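Local coordinates for extracellular sialidase/neuraminidase, putative (Aspergillus fumigatus, PDB 2XZI), which acts as a KDNase, a sialidase-family glycoside hydrolase that cleaves the deaminated sialic acid KDN, probably from glycan ends, at residues 40-45 and 103-108; 114-119 and 153-158; 286-291 and 309-314. All coordinates share one frame; numbering follows the deposited sequence.

Interaction 1 (40-45 and 103-108); sequences IPAVVR and GNPTPV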
loop_
_atom_site.group_PDB
_atom_site.type_symbol
_atom_site.label_atom_id
_atom_site.label_comp_id
_atom_site.label_asym_id
_atom_site.label_seq_id
_atom_site.Cartn_x
_atom_site.Cartn_y
_atom_site.Cartn_z
ATOM N N ILE A 40 6.950 -2.505 -0.606
ATOM C CA ILE A 40 5.653 -2.530 0.079
ATOM C C ILE A 40 5.220 -1.145 0.589
ATOM O O ILE A 40 5.107 -0.923 1.795
ATOM C CB ILE A 40 5.598 -3.607 1.217
ATOM C CG1 ILE A 40 6.392 -4.890 0.878
ATOM C CG2 ILE A 40 4.157 -3.954 1.538
ATOM C CD1 ILE A 40 5.976 -5.605 -0.379
ATOM N N PRO A 41 4.982 -0.205 -0.343
ATOM C CA PRO A 41 4.617 1.180 -0.006
ATOM C C PRO A 41 3.200 1.361 0.543
ATOM O O PRO A 41 2.279 0.602 0.214
ATOM C CB PRO A 41 4.722 1.906 -1.352
ATOM C CG PRO A 41 4.406 0.824 -2.353
ATOM C CD PRO A 41 5.133 -0.378 -1.800
ATOM N N ALA A 42 3.037 2.382 1.373
ATOM C CA ALA A 42 1.713 2.836 1.780
ATOM C C ALA A 42 1.806 4.335 1.960
ATOM O O ALA A 42 2.790 4.810 2.522
ATOM C CB ALA A 42 1.326 2.194 3.079
ATOM N N VAL A 43 0.793 5.078 1.550
ATOM C CA VAL A 43 0.811 6.544 1.669
ATOM C C VAL A 43 -0.560 7.084 2.049
ATOM O O VAL A 43 -1.596 6.606 1.548
ATOM C CB VAL A 43 1.351 7.222 0.371
ATOM C CG1 VAL A 43 0.388 7.026 -0.820
ATOM C CG2 VAL A 43 1.676 8.701 0.604
ATOM N N VAL A 44 -0.549 8.053 2.967
ATOM C CA VAL A 44 -1.765 8.769 3.323
ATOM C C VAL A 44 -1.504 10.249 3.491
ATOM O O VAL A 44 -0.420 10.661 3.843
ATOM C CB VAL A 44 -2.432 8.225 4.622
ATOM C CG1 VAL A 44 -2.990 6.800 4.397
ATOM C CG2 VAL A 44 -1.475 8.297 5.815
ATOM N N ARG A 45 -2.529 11.044 3.226
ATOM C CA ARG A 45 -2.525 12.454 3.566
ATOM C C ARG A 45 -3.334 12.605 4.848
ATOM O O ARG A 45 -4.433 12.060 4.970
ATOM C CB ARG A 45 -3.176 13.259 2.434
ATOM C CG ARG A 45 -3.148 14.760 2.697
ATOM C CD ARG A 45 -4.183 15.485 1.897
ATOM N NE ARG A 45 -5.456 15.510 2.606
ATOM C CZ ARG A 45 -6.641 15.646 2.018
ATOM N NH1 ARG A 45 -6.731 15.757 0.695
ATOM N NH2 ARG A 45 -7.741 15.655 2.757
ATOM N N GLY A 103 5.980 -5.579 8.691
ATOM C CA GLY A 103 5.605 -5.135 7.352
ATOM C C GLY A 103 4.135 -5.012 7.061
ATOM O O GLY A 103 3.313 -4.864 7.964
ATOM N N ASN A 104 3.817 -5.076 5.770
ATOM C CA ASN A 104 2.442 -4.874 5.288
ATOM C C ASN A 104 1.806 -3.569 5.802
ATOM O O ASN A 104 0.700 -3.580 6.337
ATOM C CB ASN A 104 1.551 -6.071 5.670
ATOM C CG ASN A 104 1.788 -7.273 4.796
ATOM O OD1 ASN A 104 2.846 -7.917 4.875
ATOM N ND2 ASN A 104 0.832 -7.574 3.932
ATOM N N PRO A 105 2.501 -2.430 5.669
ATOM C CA PRO A 105 1.871 -1.224 6.213
ATOM C C PRO A 105 0.496 -0.950 5.602
ATOM O O PRO A 105 0.346 -0.926 4.375
ATOM C CB PRO A 105 2.862 -0.108 5.828
ATOM C CG PRO A 105 3.576 -0.660 4.642
ATOM C CD PRO A 105 3.739 -2.106 4.937
ATOM N N THR A 106 -0.505 -0.765 6.467
ATOM C CA THR A 106 -1.876 -0.476 6.034
ATOM C C THR A 106 -2.453 0.637 6.922
ATOM O O THR A 106 -3.132 0.369 7.915
ATOM C CB THR A 106 -2.753 -1.745 6.050
ATOM O OG1 THR A 106 -2.049 -2.804 5.401
ATOM C CG2 THR A 106 -4.069 -1.519 5.316
ATOM N N PRO A 107 -2.175 1.893 6.553
ATOM C CA PRO A 107 -2.598 3.059 7.338
ATOM C C PRO A 107 -4.012 3.508 7.016
ATOM O O PRO A 107 -4.499 3.301 5.898
ATOM C CB PRO A 107 -1.579 4.131 6.934
ATOM C CG PRO A 107 -1.251 3.781 5.506
ATOM C CD PRO A 107 -1.209 2.268 5.499
ATOM N N VAL A 108 -4.672 4.156 7.981
ATOM C CA VAL A 108 -5.909 4.876 7.745
ATOM C C VAL A 108 -5.943 6.095 8.672
ATOM O O VAL A 108 -5.653 5.979 9.859
ATOM C CB VAL A 108 -7.166 3.967 7.921
ATOM C CG1 VAL A 108 -7.231 3.343 9.323
ATOM C CG2 VAL A 108 -8.462 4.720 7.535
#

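Interaction 2 (114-119 and 153-158); sequences TIYLFL and LYLTES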
loop_
_atom_site.group_PDB
_atom_site.type_symbol
_atom_site.label_atom_id
_atom_site.label_comp_id
_atom_site.label_asym_id
_atom_site.label_seq_id
_atom_site.Cartn_x
_atom_site.Cartn_y
_atom_site.Cartn_z
ATOM N N THR A 114 -6.079 11.000 14.305
ATOM C CA THR A 114 -5.293 9.829 14.701
ATOM C C THR A 114 -4.959 9.051 13.419
ATOM O O THR A 114 -5.850 8.767 12.604
ATOM C CB THR A 114 -6.041 8.909 15.660
ATOM O OG1 THR A 114 -6.200 9.586 16.915
ATOM C CG2 THR A 114 -5.279 7.606 15.895
ATOM N N ILE A 115 -3.687 8.741 13.237
ATOM C CA ILE A 115 -3.324 7.866 12.131
ATOM C C ILE A 115 -3.087 6.458 12.665
ATOM O O ILE A 115 -2.157 6.215 13.426
ATOM C CB ILE A 115 -2.099 8.348 11.327
ATOM C CG1 ILE A 115 -2.272 9.806 10.866
ATOM C CG2 ILE A 115 -1.894 7.412 10.127
ATOM C CD1 ILE A 115 -1.561 10.820 11.781
ATOM N N TYR A 116 -3.959 5.539 12.270
ATOM C CA TYR A 116 -3.815 4.157 12.600
ATOM C C TYR A 116 -2.941 3.477 11.562
ATOM O O TYR A 116 -3.064 3.743 10.372
ATOM C CB TYR A 116 -5.180 3.491 12.606
ATOM C CG TYR A 116 -6.070 3.747 13.801
ATOM C CD1 TYR A 116 -5.720 3.273 15.068
ATOM C CD2 TYR A 116 -7.294 4.385 13.638
ATOM C CE1 TYR A 116 -6.573 3.467 16.159
ATOM C CE2 TYR A 116 -8.143 4.579 14.714
ATOM C CZ TYR A 116 -7.764 4.114 15.958
ATOM O OH TYR A 116 -8.618 4.266 17.039
ATOM N N LEU A 117 -2.056 2.594 12.020
ATOM C CA LEU A 117 -1.244 1.799 11.111
ATOM C C LEU A 117 -1.325 0.326 11.517
ATOM O O LEU A 117 -0.780 -0.093 12.544
ATOM C CB LEU A 117 0.202 2.315 11.054
ATOM C CG LEU A 117 1.190 1.523 10.201
ATOM C CD1 LEU A 117 0.954 1.786 8.747
ATOM C CD2 LEU A 117 2.586 1.967 10.566
ATOM N N PHE A 118 -2.044 -0.447 10.714
ATOM C CA PHE A 118 -2.031 -1.895 10.871
ATOM C C PHE A 118 -0.809 -2.486 10.183
ATOM O O PHE A 118 -0.373 -1.985 9.156
ATOM C CB PHE A 118 -3.310 -2.510 10.287
ATOM C CG PHE A 118 -4.551 -2.246 11.106
ATOM C CD1 PHE A 118 -5.318 -1.086 10.911
ATOM C CD2 PHE A 118 -4.948 -3.162 12.091
ATOM C CE1 PHE A 118 -6.463 -0.841 11.700
ATOM C CE2 PHE A 118 -6.093 -2.918 12.879
ATOM C CZ PHE A 118 -6.843 -1.756 12.666
ATOM N N LEU A 119 -0.260 -3.549 10.770
ATOM C CA LEU A 119 0.976 -4.166 10.286
ATOM C C LEU A 119 0.896 -5.665 10.487
ATOM O O LEU A 119 0.184 -6.114 11.379
ATOM C CB LEU A 119 2.195 -3.695 11.101
ATOM C CG LEU A 119 2.505 -2.219 11.213
ATOM C CD1 LEU A 119 3.551 -1.953 12.298
ATOM C CD2 LEU A 119 3.000 -1.713 9.880
ATOM N N LEU A 153 -0.901 -9.807 13.717
ATOM C CA LEU A 153 -1.473 -8.548 13.288
ATOM C C LEU A 153 -1.288 -7.563 14.419
ATOM O O LEU A 153 -1.749 -7.794 15.546
ATOM C CB LEU A 153 -2.968 -8.715 12.971
ATOM C CG LEU A 153 -3.684 -7.424 12.553
ATOM C CD1 LEU A 153 -3.325 -7.114 11.114
ATOM C CD2 LEU A 153 -5.158 -7.571 12.675
ATOM N N TYR A 154 -0.578 -6.481 14.120
ATOM C CA TYR A 154 -0.271 -5.432 15.070
ATOM C C TYR A 154 -0.924 -4.115 14.697
ATOM O O TYR A 154 -1.196 -3.852 13.522
ATOM C CB TYR A 154 1.235 -5.253 15.107
ATOM C CG TYR A 154 1.948 -6.187 16.067
ATOM C CD1 TYR A 154 2.390 -7.456 15.664
ATOM C CD2 TYR A 154 2.204 -5.794 17.375
ATOM C CE1 TYR A 154 3.076 -8.288 16.549
ATOM C CE2 TYR A 154 2.893 -6.638 18.262
ATOM C CZ TYR A 154 3.309 -7.873 17.852
ATOM O OH TYR A 154 3.991 -8.687 18.739
ATOM N N LEU A 155 -1.144 -3.277 15.704
ATOM C CA LEU A 155 -1.658 -1.930 15.485
ATOM C C LEU A 155 -0.839 -0.910 16.249
ATOM O O LEU A 155 -0.632 -1.046 17.455
ATOM C CB LEU A 155 -3.129 -1.845 15.909
ATOM C CG LEU A 155 -3.802 -0.481 15.754
ATOM C CD1 LEU A 155 -3.929 -0.050 14.279
ATOM C CD2 LEU A 155 -5.174 -0.485 16.438
ATOM N N THR A 156 -0.373 0.107 15.533
ATOM C CA THR A 156 0.217 1.286 16.162
ATOM C C THR A 156 -0.565 2.509 15.691
ATOM O O THR A 156 -1.328 2.448 14.712
ATOM C CB THR A 156 1.726 1.391 15.850
ATOM O OG1 THR A 156 2.240 2.622 16.384
ATOM C CG2 THR A 156 1.988 1.356 14.352
ATOM N N GLU A 157 -0.424 3.616 16.408
ATOM C CA GLU A 157 -1.049 4.851 15.960
ATOM C C GLU A 157 -0.221 6.056 16.346
ATOM O O GLU A 157 0.657 5.968 17.205
ATOM C CB GLU A 157 -2.496 4.975 16.452
ATOM C CG GLU A 157 -2.656 5.158 17.950
ATOM C CD GLU A 157 -2.473 3.880 18.736
ATOM O OE1 GLU A 157 -2.990 2.828 18.299
ATOM O OE2 GLU A 157 -1.832 3.926 19.804
ATOM N N SER A 158 -0.485 7.152 15.653
ATOM C CA SER A 158 0.149 8.428 15.956
ATOM C C SER A 158 -0.912 9.466 16.263
ATOM O O SER A 158 -1.937 9.542 15.582
ATOM C CB SER A 158 1.024 8.875 14.784
ATOM O OG SER A 158 1.519 10.199 14.973
#

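Interaction 3 (286-291 and 309-314); sequences DAPART and ISYDAD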
loop_
_atom_site.group_PDB
_atom_site.type_symbol
_atom_site.label_atom_id
_atom_site.label_comp_id
_atom_site.label_asym_id
_atom_site.label_seq_id
_atom_site.Cartn_x
_atom_site.Cartn_y
_atom_site.Cartn_z
ATOM N N ASP A 286 -18.945 14.527 -6.002
ATOM C CA ASP A 286 -19.821 15.386 -6.798
ATOM C C ASP A 286 -19.516 15.146 -8.278
ATOM O O ASP A 286 -18.448 14.631 -8.607
ATOM C CB ASP A 286 -19.605 16.853 -6.419
ATOM C CG ASP A 286 -20.743 17.756 -6.864
ATOM O OD1 ASP A 286 -21.886 17.272 -7.034
ATOM O OD2 ASP A 286 -20.496 18.972 -7.030
ATOM N N ALA A 287 -20.447 15.509 -9.159
ATOM C CA ALA A 287 -20.296 15.261 -10.596
ATOM C C ALA A 287 -19.032 15.908 -11.154
ATOM O O ALA A 287 -18.792 17.090 -10.923
ATOM C CB ALA A 287 -21.519 15.752 -11.360
ATOM N N PRO A 288 -18.210 15.133 -11.880
ATOM C CA PRO A 288 -18.377 13.689 -12.044
ATOM C C PRO A 288 -17.610 12.922 -10.971
ATOM O O PRO A 288 -16.425 13.179 -10.762
ATOM C CB PRO A 288 -17.789 13.424 -13.437
ATOM C CG PRO A 288 -16.798 14.530 -13.654
ATOM C CD PRO A 288 -17.132 15.670 -12.736
ATOM N N ALA A 289 -18.288 12.006 -10.286
ATOM C CA ALA A 289 -17.657 11.185 -9.256
ATOM C C ALA A 289 -16.595 10.283 -9.876
ATOM O O ALA A 289 -16.793 9.762 -10.979
ATOM C CB ALA A 289 -18.695 10.361 -8.541
ATOM N N ARG A 290 -15.468 10.118 -9.180
ATOM C CA ARG A 290 -14.346 9.345 -9.721
ATOM C C ARG A 290 -13.721 8.409 -8.692
ATOM O O ARG A 290 -13.498 8.802 -7.538
ATOM C CB ARG A 290 -13.263 10.293 -10.260
ATOM C CG ARG A 290 -13.742 11.301 -11.345
ATOM C CD ARG A 290 -12.576 12.150 -11.835
ATOM N NE ARG A 290 -12.909 13.443 -12.453
ATOM C CZ ARG A 290 -13.144 14.571 -11.780
ATOM N NH1 ARG A 290 -13.162 14.600 -10.450
ATOM N NH2 ARG A 290 -13.366 15.689 -12.450
ATOM N N THR A 291 -13.418 7.187 -9.135
ATOM C CA THR A 291 -12.594 6.238 -8.419
ATOM C C THR A 291 -11.358 6.055 -9.273
ATOM O O THR A 291 -11.450 5.965 -10.511
ATOM C CB THR A 291 -13.295 4.876 -8.253
ATOM O OG1 THR A 291 -14.566 5.049 -7.618
ATOM C CG2 THR A 291 -12.477 3.929 -7.402
ATOM N N ILE A 309 -9.227 5.774 -14.274
ATOM C CA ILE A 309 -10.401 6.419 -13.668
ATOM C C ILE A 309 -11.674 5.650 -14.021
ATOM O O ILE A 309 -11.864 5.235 -15.177
ATOM C CB ILE A 309 -10.556 7.891 -14.113
ATOM C CG1 ILE A 309 -9.320 8.736 -13.731
ATOM C CG2 ILE A 309 -11.844 8.515 -13.564
ATOM C CD1 ILE A 309 -9.130 10.025 -14.575
ATOM N N SER A 310 -12.540 5.449 -13.027
ATOM C CA SER A 310 -13.908 5.006 -13.323
ATOM C C SER A 310 -14.878 6.087 -12.903
ATOM O O SER A 310 -14.736 6.649 -11.814
ATOM C CB SER A 310 -14.263 3.718 -12.587
ATOM O OG SER A 310 -15.619 3.348 -12.879
ATOM N N TYR A 311 -15.889 6.323 -13.739
ATOM C CA TYR A 311 -16.985 7.235 -13.439
ATOM C C TYR A 311 -18.240 6.480 -13.002
ATOM O O TYR A 311 -19.265 7.100 -12.700
ATOM C CB TYR A 311 -17.303 8.081 -14.673
ATOM C CG TYR A 311 -16.139 8.908 -15.132
ATOM C CD1 TYR A 311 -15.822 10.096 -14.488
ATOM C CD2 TYR A 311 -15.337 8.490 -16.197
ATOM C CE1 TYR A 311 -14.742 10.876 -14.903
ATOM C CE2 TYR A 311 -14.259 9.262 -16.626
ATOM C CZ TYR A 311 -13.966 10.438 -15.971
ATOM O OH TYR A 311 -12.902 11.192 -16.404
ATOM N N ASP A 312 -18.166 5.158 -12.959
ATOM C CA ASP A 312 -19.340 4.330 -12.641
ATOM C C ASP A 312 -19.664 4.351 -11.163
ATOM O O ASP A 312 -18.760 4.312 -10.326
ATOM C CB ASP A 312 -19.134 2.884 -13.092
ATOM C CG ASP A 312 -19.102 2.730 -14.600
ATOM O OD1 ASP A 312 -19.752 3.524 -15.323
ATOM O OD2 ASP A 312 -18.439 1.789 -15.068
ATOM N N ALA A 313 -20.956 4.381 -10.838
ATOM C CA ALA A 313 -21.379 4.419 -9.439
ATOM C C ALA A 313 -20.929 3.206 -8.615
ATOM O O ALA A 313 -20.821 3.296 -7.394
ATOM C CB ALA A 313 -22.889 4.601 -9.359
ATOM N N ASP A 314 -20.676 2.096 -9.307
ATOM C CA ASP A 314 -20.209 0.845 -8.710
ATOM C C ASP A 314 -18.810 0.468 -9.211
ATOM O O ASP A 314 -18.367 -0.669 -9.036
ATOM C CB ASP A 314 -21.186 -0.288 -9.045
ATOM C CG ASP A 314 -21.314 -0.538 -10.546
ATOM O OD1 ASP A 314 -20.775 0.241 -11.372
ATOM O OD2 ASP A 314 -21.980 -1.532 -10.913
HETATM O O HOH W 1 -19.139 9.689 -12.303
HETATM O O HOH W 2 -16.280 5.474 -9.695
#

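Interaction 1 (40-45 and 103-108)
The inner strands of two adjacent blades of a sialidase beta-propeller meet here, with I40, A42 and V44 facing P105 and P107. The short strand axes run nearly parallel, 12° apart, and come within 6.7 Å. No hydrogen bond joins the segments, and side chains fill the gap. A42 is the middle contact. Its CB lies 3.5 Å from CD of P107, and it also touches CB and the carbonyl O of P105. The small methyl thus fits between two proline rings. V44 reaches the second ring with CG1, 3.7 Å from CG of P107. That methyl is anti to its own carbonyl carbon (chi1 -68°), and the two side chains cross obliquely. At the other end, CG2 of I40 lies 3.9 Å from CD of P105, the two side chains crossing at about a right angle. The I40 carbonyl O sits 3.2 Å from CG of P105. This O is buried without a polar partner. The N104 amide bonds elsewhere, ND2 to the V185 carbonyl and OD1 to R151. T106 OG1 donates to the N104 carbonyl O over 3.0 Å, from above the carbonyl plane. I40 also touches the bound deamino-alpha-neuraminic acid, and its N bonds to E354. The contact therefore runs from the ligand pocket along the central strands. Such apolar seams between inner strands of successive blades are typical of the sialidase beta-propeller.

Interaction 2 (114-119 and 153-158)
L155 places its CD1 methyl squarely over one face of the F118 ring. The methyl is 3.6 Å from the ring centroid and 5° off the ring normal, a CH-pi contact. CG of L155 is anti to the backbone N, and chi2 (66°) turns CD1 toward F118. L155 lies slantwise to F118, and the two residues form a non-hydrogen-bonded antiparallel pair. L155 also reaches the next aromatic on this face, its CD1 lying 3.9 Å from CD1 of Y116. It thus bridges the two rings. Beyond it, E157 runs beside Y116 and points the same way. CB of E157 is 3.9 Å from CD1 of Y116. The carboxylate plane stands 84° from the ring, and OE2 bonds to S166. CG2 of T114 lies over the centre of one face of the Y116 ring and also touches CB of E157. W218, from outside the pair, meets both Y116 and F118 edge-to-face.

The opposite face carries I115, L117 and L119 with Y154, T156 and S158. L117 and T156 lie side by side, with CB of L117 3.9 Å from CG2 of T156. CG2 of T156 takes the position between backbone N and carbonyl carbon. Its OG1 instead sits anti to N and bonds to the S166 carbonyl.

Six backbone bonds join the strands, two for each of the pairs I115–S158, L117–T156 and L119–Y154. L117 N to T156 O, for example, is 2.8 Å. Cohesion is thus divided: the amides of alternate residues pair across these two strands, those between bond to flanking segments, dispersion and CH-pi contacts join the side chains, and the polar groups of T156 and E157 turn to S166.

Interaction 3 (286-291 and 309-314)
R290 lays its aliphatic chain beside the Y311 ring, with CG of R290 3.7 Å from CE1 of Y311. The R290 chain leaves with CG beside the backbone N (chi1 -57°) and stays extended from CG to NE. Both side chains point the same way, but the guanidinium and ring planes stand 61° apart, so they do not stack flat. Their polar ends share a partner outside the two segments, the D3 carboxylate: NH2 of R290 pairs with its OD1 in a salt bridge, and OH of Y311 bonds to its OD2. P288 O lies over one guanidinium face, toward its rim. On the ring, CG2 of I309 lies 3.7 Å above the Y311 plane, also toward the rim. CB of P288, which follows a cis peptide bond, packs 4.0 Å from CD1 of Y311.

These residues lie at the open end, away from the connecting loop, of the beta hairpin formed by strands 290-294 and 305-310, in one blade of the propeller. T291 and S310 are its hydrogen-bonded antiparallel pair here, with S310 N to T291 O at 2.8 Å. Two waters add links. Water 1, past the pair, donates to the carbonyl O atoms of A289 and Y311. Water 2, beside it, accepts from T291 OG1 at 2.7 Å and donates to the carbonyls of S310 and D312. OG of S310, anti to its backbone N (chi1 178°), accepts from D312 N over 3.1 Å in an ST turn.

In the fold
Along the chain the three contacts come in series, all within the BNR repeat-like range. Interactions 1 and 2 are neighbours, their centres about 10 Å apart. They share the sheet in which strands 101-109, 115-122 and 152-158 lie side by side, and V108 N to Y116 O is a probable hydrogen bond between them. Interaction 1 joins this blade to the preceding one near the centre of the molecule. Interaction 2 continues outward within the blade. Interaction 3 belongs to a different blade, with its centre about 24 Å from that of interaction 1 and 30 Å from that of interaction 2. Interaction 1 reaches the ligand pocket through I40, while interaction 3 lies toward the periphery.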